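Local coordinates for protein globin II, extracellular (Lumbricus terrestris, PDB 1X9F) that probably carries oxygen as a heme-containing globin subunit of the giant extracellular erythrocruorin of the earthworm, at residues B[14-19]-B[67-72]. Sequence-based numbering, arbitrary orientation.
Sequences SEWGRA and RVLGGL. With HEM (protoporphyrin IX containing Fe), chain O; CMO (carbon monoxide), chain P.
The indole of Trp16 meets Leu69 and Leu72 obliquely, through the far end of its six-membered ring: CZ2 lies 3.7 Å from Leu69 O, and CZ3 lies 3.8 Å from Leu72 CD2. Tyr20, one helical turn on, stacks its ring on the same indole. The corner atom CH2 of Trp16 also reaches Leu69 CD2, at 4.2 Å. The Trp16 ring is carried out from helix 6-20 by a chi1 of 169°, which places CG anti to the backbone N and lets the indole span the 9.7 Å between the CA atoms of Trp16 and Leu72, the nearest pair across the two segments. No hydrogen bond links the two segments; the indole NE1 is held by Asp73, just beyond Leu72. In the globin fold, helices 6-20 and 59-77 correspond to the A helix and the distal E helix, so Trp16 packs behind the helix that borders the ligand pocket. Helix 59-77 presents Val68 to the heme, its CG1 lying 3.8 Å from HEM C1B, while CG2 touches the bound carbon monoxide. Leu72 reaches both ways: CD2 contacts the indole, and CB approaches HEM CMB at 4.1 Å. Were Trp16 an alanine, Leu69 and Leu72 would probably lose the ring packed against them, and Asp73 its indole N-H partner. Leu69 also packs against Phe29 and Ile33 of helix 23-40, and Leu72 against Ile113 of helix 103-121.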
loop_
_atom_site.group_PDB
_atom_site.type_symbol
_atom_site.label_atom_id
_atom_site.label_comp_id
_atom_site.label_asym_id
_atom_site.label_seq_id
_atom_site.Cartn_x
_atom_site.Cartn_y
_atom_site.Cartn_z
ATOM N N SER B 14 35.096 0.774 -9.151
ATOM C CA SER B 14 33.816 0.068 -9.043
ATOM C C SER B 14 33.959 -1.371 -8.579
ATOM O O SER B 14 33.231 -1.819 -7.687
ATOM C CB SER B 14 33.067 0.090 -10.374
ATOM O OG SER B 14 32.478 1.358 -10.588
ATOM N N GLU B 15 34.885 -2.098 -9.201
ATOM C CA GLU B 15 35.085 -3.493 -8.864
ATOM C C GLU B 15 35.607 -3.644 -7.443
ATOM O O GLU B 15 35.279 -4.617 -6.763
ATOM C CB GLU B 15 35.967 -4.169 -9.912
ATOM C CG GLU B 15 35.275 -4.145 -11.269
ATOM C CD GLU B 15 36.064 -4.794 -12.382
ATOM O OE1 GLU B 15 35.471 -4.997 -13.466
ATOM O OE2 GLU B 15 37.261 -5.099 -12.187
ATOM N N TRP B 16 36.383 -2.665 -6.979
ATOM C CA TRP B 16 36.838 -2.652 -5.589
ATOM C C TRP B 16 35.647 -2.508 -4.646
ATOM O O TRP B 16 35.494 -3.290 -3.707
ATOM C CB TRP B 16 37.866 -1.540 -5.344
ATOM C CG TRP B 16 38.174 -1.321 -3.892
ATOM C CD1 TRP B 16 37.737 -0.288 -3.109
ATOM C CD2 TRP B 16 38.961 -2.165 -3.038
ATOM N NE1 TRP B 16 38.207 -0.431 -1.825
ATOM C CE2 TRP B 16 38.962 -1.573 -1.752
ATOM C CE3 TRP B 16 39.674 -3.361 -3.227
ATOM C CZ2 TRP B 16 39.648 -2.128 -0.670
ATOM C CZ3 TRP B 16 40.359 -3.913 -2.148
ATOM C CH2 TRP B 16 40.340 -3.295 -0.886
ATOM N N GLY B 17 34.809 -1.508 -4.917
ATOM C CA GLY B 17 33.576 -1.292 -4.167
ATOM C C GLY B 17 32.773 -2.568 -4.001
ATOM O O GLY B 17 32.410 -2.933 -2.880
ATOM N N ARG B 18 32.514 -3.256 -5.108
ATOM C CA ARG B 18 31.765 -4.508 -5.071
ATOM C C ARG B 18 32.454 -5.654 -4.318
ATOM O O ARG B 18 31.772 -6.476 -3.709
ATOM C CB ARG B 18 31.399 -4.951 -6.484
ATOM C CG ARG B 18 29.938 -4.740 -6.829
ATOM C CD ARG B 18 29.724 -3.921 -8.088
ATOM N NE ARG B 18 30.524 -4.409 -9.207
ATOM C CZ ARG B 18 30.759 -3.726 -10.323
ATOM N NH1 ARG B 18 30.259 -2.505 -10.490
ATOM N NH2 ARG B 18 31.501 -4.266 -11.279
ATOM N N ALA B 19 33.786 -5.712 -4.352
ATOM C CA ALA B 19 34.526 -6.825 -3.738
ATOM C C ALA B 19 34.849 -6.572 -2.272
ATOM O O ALA B 19 34.946 -7.510 -1.473
ATOM C CB ALA B 19 35.808 -7.092 -4.513
ATOM N N ARG B 67 43.190 -2.738 8.406
ATOM C CA ARG B 67 43.937 -1.483 8.317
ATOM C C ARG B 67 44.612 -1.335 6.952
ATOM O O ARG B 67 44.567 -0.265 6.339
ATOM C CB ARG B 67 44.978 -1.445 9.429
ATOM C CG ARG B 67 45.210 -0.090 10.030
ATOM C CD ARG B 67 45.596 -0.122 11.501
ATOM N NE ARG B 67 46.585 -1.151 11.841
ATOM C CZ ARG B 67 46.469 -2.001 12.861
ATOM N NH1 ARG B 67 45.412 -1.952 13.664
ATOM N NH2 ARG B 67 47.420 -2.899 13.093
ATOM N N VAL B 68 45.219 -2.422 6.482
ATOM C CA VAL B 68 45.881 -2.451 5.182
ATOM C C VAL B 68 44.908 -2.191 4.058
ATOM O O VAL B 68 45.173 -1.367 3.178
ATOM C CB VAL B 68 46.516 -3.815 4.918
ATOM C CG1 VAL B 68 47.093 -3.883 3.498
ATOM C CG2 VAL B 68 47.556 -4.112 5.968
ATOM N N LEU B 69 43.791 -2.910 4.075
ATOM C CA LEU B 69 42.773 -2.710 3.063
ATOM C C LEU B 69 42.162 -1.315 3.151
ATOM O O LEU B 69 41.650 -0.799 2.157
ATOM C CB LEU B 69 41.695 -3.792 3.135
ATOM C CG LEU B 69 42.138 -5.213 2.779
ATOM C CD1 LEU B 69 40.902 -6.010 2.459
ATOM C CD2 LEU B 69 43.098 -5.232 1.589
ATOM N N GLY B 70 42.234 -0.710 4.338
ATOM C CA GLY B 70 41.791 0.665 4.548
ATOM C C GLY B 70 42.679 1.633 3.796
ATOM O O GLY B 70 42.193 2.587 3.182
ATOM N N GLY B 71 43.986 1.376 3.841
ATOM C CA GLY B 71 44.959 2.158 3.092
ATOM C C GLY B 71 44.761 1.970 1.602
ATOM O O GLY B 71 44.762 2.939 0.841
ATOM N N LEU B 72 44.584 0.720 1.189
ATOM C CA LEU B 72 44.370 0.415 -0.213
ATOM C C LEU B 72 43.076 1.064 -0.702
ATOM O O LEU B 72 43.014 1.567 -1.826
ATOM C CB LEU B 72 44.343 -1.096 -0.424
ATOM C CG LEU B 72 44.247 -1.591 -1.868
ATOM C CD1 LEU B 72 45.467 -1.180 -2.697
ATOM C CD2 LEU B 72 44.074 -3.098 -1.882
HETATM C CHA HEM O . 51.496 -1.663 7.907
HETATM C CHB HEM O . 49.260 -0.457 3.735
HETATM C CHC HEM O . 51.877 -3.818 1.331
HETATM C CHD HEM O . 54.295 -4.855 5.467
HETATM C C1A HEM O . 50.552 -1.068 6.948
HETATM C C2A HEM O . 49.610 -0.139 7.384
HETATM C C3A HEM O . 48.898 0.255 6.167
HETATM C C4A HEM O . 49.606 -0.546 5.147
HETATM C CMA HEM O . 47.755 1.225 6.007
HETATM C CAA HEM O . 49.320 0.319 8.791
HETATM C CBA HEM O . 50.061 1.579 9.189
HETATM C CGA HEM O . 49.725 1.808 10.644
HETATM O O1A HEM O . 48.613 2.300 10.941
HETATM O O2A HEM O . 50.574 1.484 11.501
HETATM C C1B HEM O . 49.802 -1.316 2.685
HETATM C C2B HEM O . 49.295 -1.242 1.405
HETATM C C3B HEM O . 50.045 -2.172 0.766
HETATM C C4B HEM O . 50.932 -2.751 1.647
HETATM C CMB HEM O . 48.201 -0.363 0.855
HETATM C CAB HEM O . 49.834 -2.405 -0.529
HETATM C CBB HEM O . 49.565 -2.536 -1.813
HETATM C C1C HEM O . 52.766 -4.450 2.313
HETATM C C2C HEM O . 53.575 -5.502 1.931
HETATM C C3C HEM O . 54.258 -5.792 3.088
HETATM C C4C HEM O . 53.804 -4.912 4.073
HETATM C CMC HEM O . 53.662 -6.118 0.554
HETATM C CAC HEM O . 55.281 -6.865 3.216
HETATM C CBC HEM O . 54.947 -8.124 2.896
HETATM C C1D HEM O . 53.729 -4.024 6.552
HETATM C C2D HEM O . 54.153 -4.165 7.872
HETATM C C3D HEM O . 53.384 -3.286 8.599
HETATM C C4D HEM O . 52.521 -2.662 7.578
HETATM C CMD HEM O . 55.232 -5.085 8.392
HETATM C CAD HEM O . 53.434 -2.999 10.078
HETATM C CBD HEM O . 52.800 -4.122 10.881
HETATM C CGD HEM O . 52.852 -3.705 12.330
HETATM O O1D HEM O . 52.220 -2.692 12.699
HETATM O O2D HEM O . 53.537 -4.391 13.112
HETATM N NA HEM O . 50.626 -1.311 5.601
HETATM N NB HEM O . 50.799 -2.213 2.882
HETATM N NC HEM O . 52.885 -4.032 3.602
HETATM N ND HEM O . 52.730 -3.130 6.331
HETATM FE FE HEM O . 51.813 -2.619 4.594
HETATM C C CMO P . 50.465 -4.307 5.008
HETATM O O CMO P . 50.286 -5.457 5.488
#